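Local coordinates for methanol--corrinoid protein (Methanosarcina barkeri, PDB 2I2X) that carries a corrinoid cofactor that accepts the methyl group of methanol, with MtaB mediating, and yields it to coenzyme M through MtaA during methanogenesis, at residues B[175-185]-B[205-213]. Residues are numbered along the deposited sequence; the frame is centred on the assembly and turned at random.
Sequences PIMLTGTALMT and IPFACGGGA
In the Rossmann-like cobalamin-binding domain, L178, T179, G180 and T181 lie beside F207, A208, C209 and G210 on neighbouring parallel strands of a beta-alpha-beta unit whose crossover is helix 190-199. Five backbone hydrogen bonds join them, from L178 N to P206 O (3.1 Å, 174°) through to A182 N to G210 O (3.1 Å). On the face covered by helix 190-199, F207 CG stands anti to its backbone N (chi1 -179°), which carries CE1 to 3.6 Å from G180 N and sets the carbonyl carbons of L178 and T179 at the ring edge; a CB on G180 would collide with CE1. L178 CD2 lies over one ring face, 4.0 Å from the centroid (CH-pi), and C209 SG covers the opposite face. A leucine in place of F207 would probably leave L178 CD2 and C209 SG without the ring between them and open a gap beside G180. The other sheet face borders the corrinoid: T181 OG1 hydrogen-bonds it, as does A208 O, which also accepts G180 N, tilted from the carbonyl plane. Toward helix 233-242, M177 CE reaches 3.8 Å from A208 CB. G211 (phi 116°) suits glycine, since a CB would hit A182 O; its CA makes a CA-H...O contact there at 3.2 Å, and A213 CB packs 3.3 Å from L183 C.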
loop_
_atom_site.group_PDB
_atom_site.type_symbol
_atom_site.label_atom_id
_atom_site.label_comp_id
_atom_site.label_asym_id
_atom_site.label_seq_id
_atom_site.Cartn_x
_atom_site.Cartn_y
_atom_site.Cartn_z
ATOM N N PRO B 175 -6.730 -10.101 -41.620
ATOM C CA PRO B 175 -7.768 -9.685 -40.700
ATOM C C PRO B 175 -7.907 -8.168 -40.701
ATOM O O PRO B 175 -7.000 -7.452 -41.143
ATOM C CB PRO B 175 -7.238 -10.168 -39.353
ATOM C CG PRO B 175 -5.757 -10.082 -39.493
ATOM C CD PRO B 175 -5.463 -10.401 -40.927
ATOM N N ILE B 176 -9.037 -7.686 -40.211
ATOM C CA ILE B 176 -9.267 -6.255 -40.099
ATOM C C ILE B 176 -8.690 -5.705 -38.787
ATOM O O ILE B 176 -8.410 -4.502 -38.660
ATOM C CB ILE B 176 -10.769 -5.940 -40.198
ATOM C CG1 ILE B 176 -11.579 -6.919 -39.331
ATOM C CG2 ILE B 176 -11.215 -5.994 -41.675
ATOM C CD1 ILE B 176 -12.787 -6.302 -38.656
ATOM N N MET B 177 -8.487 -6.609 -37.826
ATOM C CA MET B 177 -8.126 -6.237 -36.469
ATOM C C MET B 177 -7.336 -7.323 -35.754
ATOM O O MET B 177 -7.676 -8.510 -35.823
ATOM C CB MET B 177 -9.399 -5.924 -35.695
ATOM C CG MET B 177 -9.282 -6.067 -34.211
ATOM S SD MET B 177 -10.265 -4.789 -33.465
ATOM C CE MET B 177 -9.144 -3.405 -33.656
ATOM N N LEU B 178 -6.288 -6.899 -35.058
ATOM C CA LEU B 178 -5.491 -7.793 -34.238
ATOM C C LEU B 178 -5.731 -7.491 -32.764
ATOM O O LEU B 178 -5.566 -6.343 -32.348
ATOM C CB LEU B 178 -4.015 -7.597 -34.573
ATOM C CG LEU B 178 -2.995 -8.447 -33.831
ATOM C CD1 LEU B 178 -3.172 -9.903 -34.229
ATOM C CD2 LEU B 178 -1.585 -7.953 -34.144
ATOM N N THR B 179 -6.126 -8.499 -31.981
ATOM C CA THR B 179 -6.209 -8.349 -30.504
ATOM C C THR B 179 -5.041 -9.008 -29.786
ATOM O O THR B 179 -4.536 -10.050 -30.213
ATOM C CB THR B 179 -7.555 -8.851 -29.856
ATOM O OG1 THR B 179 -7.595 -10.275 -29.830
ATOM C CG2 THR B 179 -8.772 -8.343 -30.589
ATOM N N GLY B 180 -4.619 -8.380 -28.689
ATOM C CA GLY B 180 -3.588 -8.926 -27.802
ATOM C C GLY B 180 -3.951 -8.784 -26.332
ATOM O O GLY B 180 -4.548 -7.782 -25.917
ATOM N N THR B 181 -3.581 -9.784 -25.538
ATOM C CA THR B 181 -3.901 -9.814 -24.129
ATOM C C THR B 181 -2.645 -10.137 -23.348
ATOM O O THR B 181 -2.060 -11.210 -23.526
ATOM C CB THR B 181 -4.982 -10.860 -23.848
ATOM O OG1 THR B 181 -6.210 -10.416 -24.421
ATOM C CG2 THR B 181 -5.197 -11.064 -22.346
ATOM N N ALA B 182 -2.223 -9.205 -22.498
ATOM C CA ALA B 182 -1.116 -9.460 -21.573
ATOM C C ALA B 182 -1.541 -9.247 -20.116
ATOM O O ALA B 182 -2.342 -8.369 -19.830
ATOM C CB ALA B 182 0.074 -8.621 -21.923
ATOM N N LEU B 183 -1.026 -10.068 -19.207
ATOM C CA LEU B 183 -1.426 -9.993 -17.806
ATOM C C LEU B 183 -0.300 -9.743 -16.815
ATOM O O LEU B 183 -0.546 -9.501 -15.627
ATOM C CB LEU B 183 -2.203 -11.246 -17.398
ATOM C CG LEU B 183 -3.683 -10.894 -17.413
ATOM C CD1 LEU B 183 -4.311 -11.182 -18.765
ATOM C CD2 LEU B 183 -4.387 -11.602 -16.298
ATOM N N MET B 184 0.928 -9.811 -17.305
ATOM C CA MET B 184 2.087 -9.633 -16.469
ATOM C C MET B 184 2.961 -8.502 -16.974
ATOM O O MET B 184 3.107 -8.315 -18.173
ATOM C CB MET B 184 2.873 -10.934 -16.387
ATOM C CG MET B 184 2.073 -12.083 -15.799
ATOM S SD MET B 184 3.006 -13.608 -15.642
ATOM C CE MET B 184 4.008 -13.335 -14.191
ATOM N N THR B 185 3.520 -7.731 -16.054
ATOM C CA THR B 185 4.537 -6.737 -16.398
ATOM C C THR B 185 5.649 -7.407 -17.205
ATOM O O THR B 185 6.230 -6.822 -18.124
ATOM C CB THR B 185 5.151 -6.091 -15.143
ATOM O OG1 THR B 185 5.760 -7.105 -14.334
ATOM C CG2 THR B 185 4.080 -5.381 -14.334
ATOM N N ILE B 205 -2.860 -2.517 -39.825
ATOM C CA ILE B 205 -4.152 -2.771 -39.180
ATOM C C ILE B 205 -4.085 -2.379 -37.695
ATOM O O ILE B 205 -3.001 -2.400 -37.095
ATOM C CB ILE B 205 -4.648 -4.241 -39.375
ATOM C CG1 ILE B 205 -3.800 -5.234 -38.565
ATOM C CG2 ILE B 205 -4.725 -4.599 -40.890
ATOM C CD1 ILE B 205 -4.421 -6.620 -38.433
ATOM N N PRO B 206 -5.232 -1.991 -37.101
ATOM C CA PRO B 206 -5.186 -1.635 -35.681
ATOM C C PRO B 206 -4.891 -2.857 -34.814
ATOM O O PRO B 206 -5.327 -3.973 -35.121
ATOM C CB PRO B 206 -6.596 -1.101 -35.396
ATOM C CG PRO B 206 -7.225 -0.895 -36.724
ATOM C CD PRO B 206 -6.589 -1.857 -37.657
ATOM N N PHE B 207 -4.136 -2.628 -33.749
ATOM C CA PHE B 207 -3.774 -3.668 -32.796
ATOM C C PHE B 207 -4.416 -3.346 -31.459
ATOM O O PHE B 207 -3.864 -2.573 -30.688
ATOM C CB PHE B 207 -2.252 -3.705 -32.675
ATOM C CG PHE B 207 -1.718 -4.752 -31.731
ATOM C CD1 PHE B 207 -2.466 -5.878 -31.394
ATOM C CD2 PHE B 207 -0.426 -4.630 -31.219
ATOM C CE1 PHE B 207 -1.948 -6.846 -30.532
ATOM C CE2 PHE B 207 0.101 -5.595 -30.360
ATOM C CZ PHE B 207 -0.663 -6.703 -30.015
ATOM N N ALA B 208 -5.588 -3.912 -31.191
ATOM C CA ALA B 208 -6.304 -3.605 -29.947
ATOM C C ALA B 208 -5.788 -4.420 -28.746
ATOM O O ALA B 208 -6.014 -5.629 -28.651
ATOM C CB ALA B 208 -7.801 -3.786 -30.129
ATOM N N CYS B 209 -5.102 -3.735 -27.833
ATOM C CA CYS B 209 -4.453 -4.356 -26.691
ATOM C C CYS B 209 -5.233 -4.221 -25.388
ATOM O O CYS B 209 -5.795 -3.160 -25.100
ATOM C CB CYS B 209 -3.090 -3.721 -26.492
ATOM S SG CYS B 209 -1.982 -3.934 -27.871
ATOM N N GLY B 210 -5.223 -5.290 -24.591
ATOM C CA GLY B 210 -5.883 -5.313 -23.285
ATOM C C GLY B 210 -5.244 -6.283 -22.315
ATOM O O GLY B 210 -4.203 -6.878 -22.608
ATOM N N GLY B 211 -5.874 -6.440 -21.157
ATOM C CA GLY B 211 -5.346 -7.290 -20.084
ATOM C C GLY B 211 -4.979 -6.520 -18.823
ATOM O O GLY B 211 -4.727 -5.310 -18.869
ATOM N N GLY B 212 -4.932 -7.228 -17.697
ATOM C CA GLY B 212 -4.748 -6.614 -16.391
ATOM C C GLY B 212 -3.508 -5.757 -16.291
ATOM O O GLY B 212 -3.525 -4.712 -15.646
ATOM N N ALA B 213 -2.435 -6.190 -16.941
ATOM C CA ALA B 213 -1.134 -5.536 -16.819
ATOM C C ALA B 213 -0.990 -4.298 -17.698
ATOM O O ALA B 213 0.045 -3.639 -17.672
ATOM C CB ALA B 213 -0.024 -6.517 -17.126
#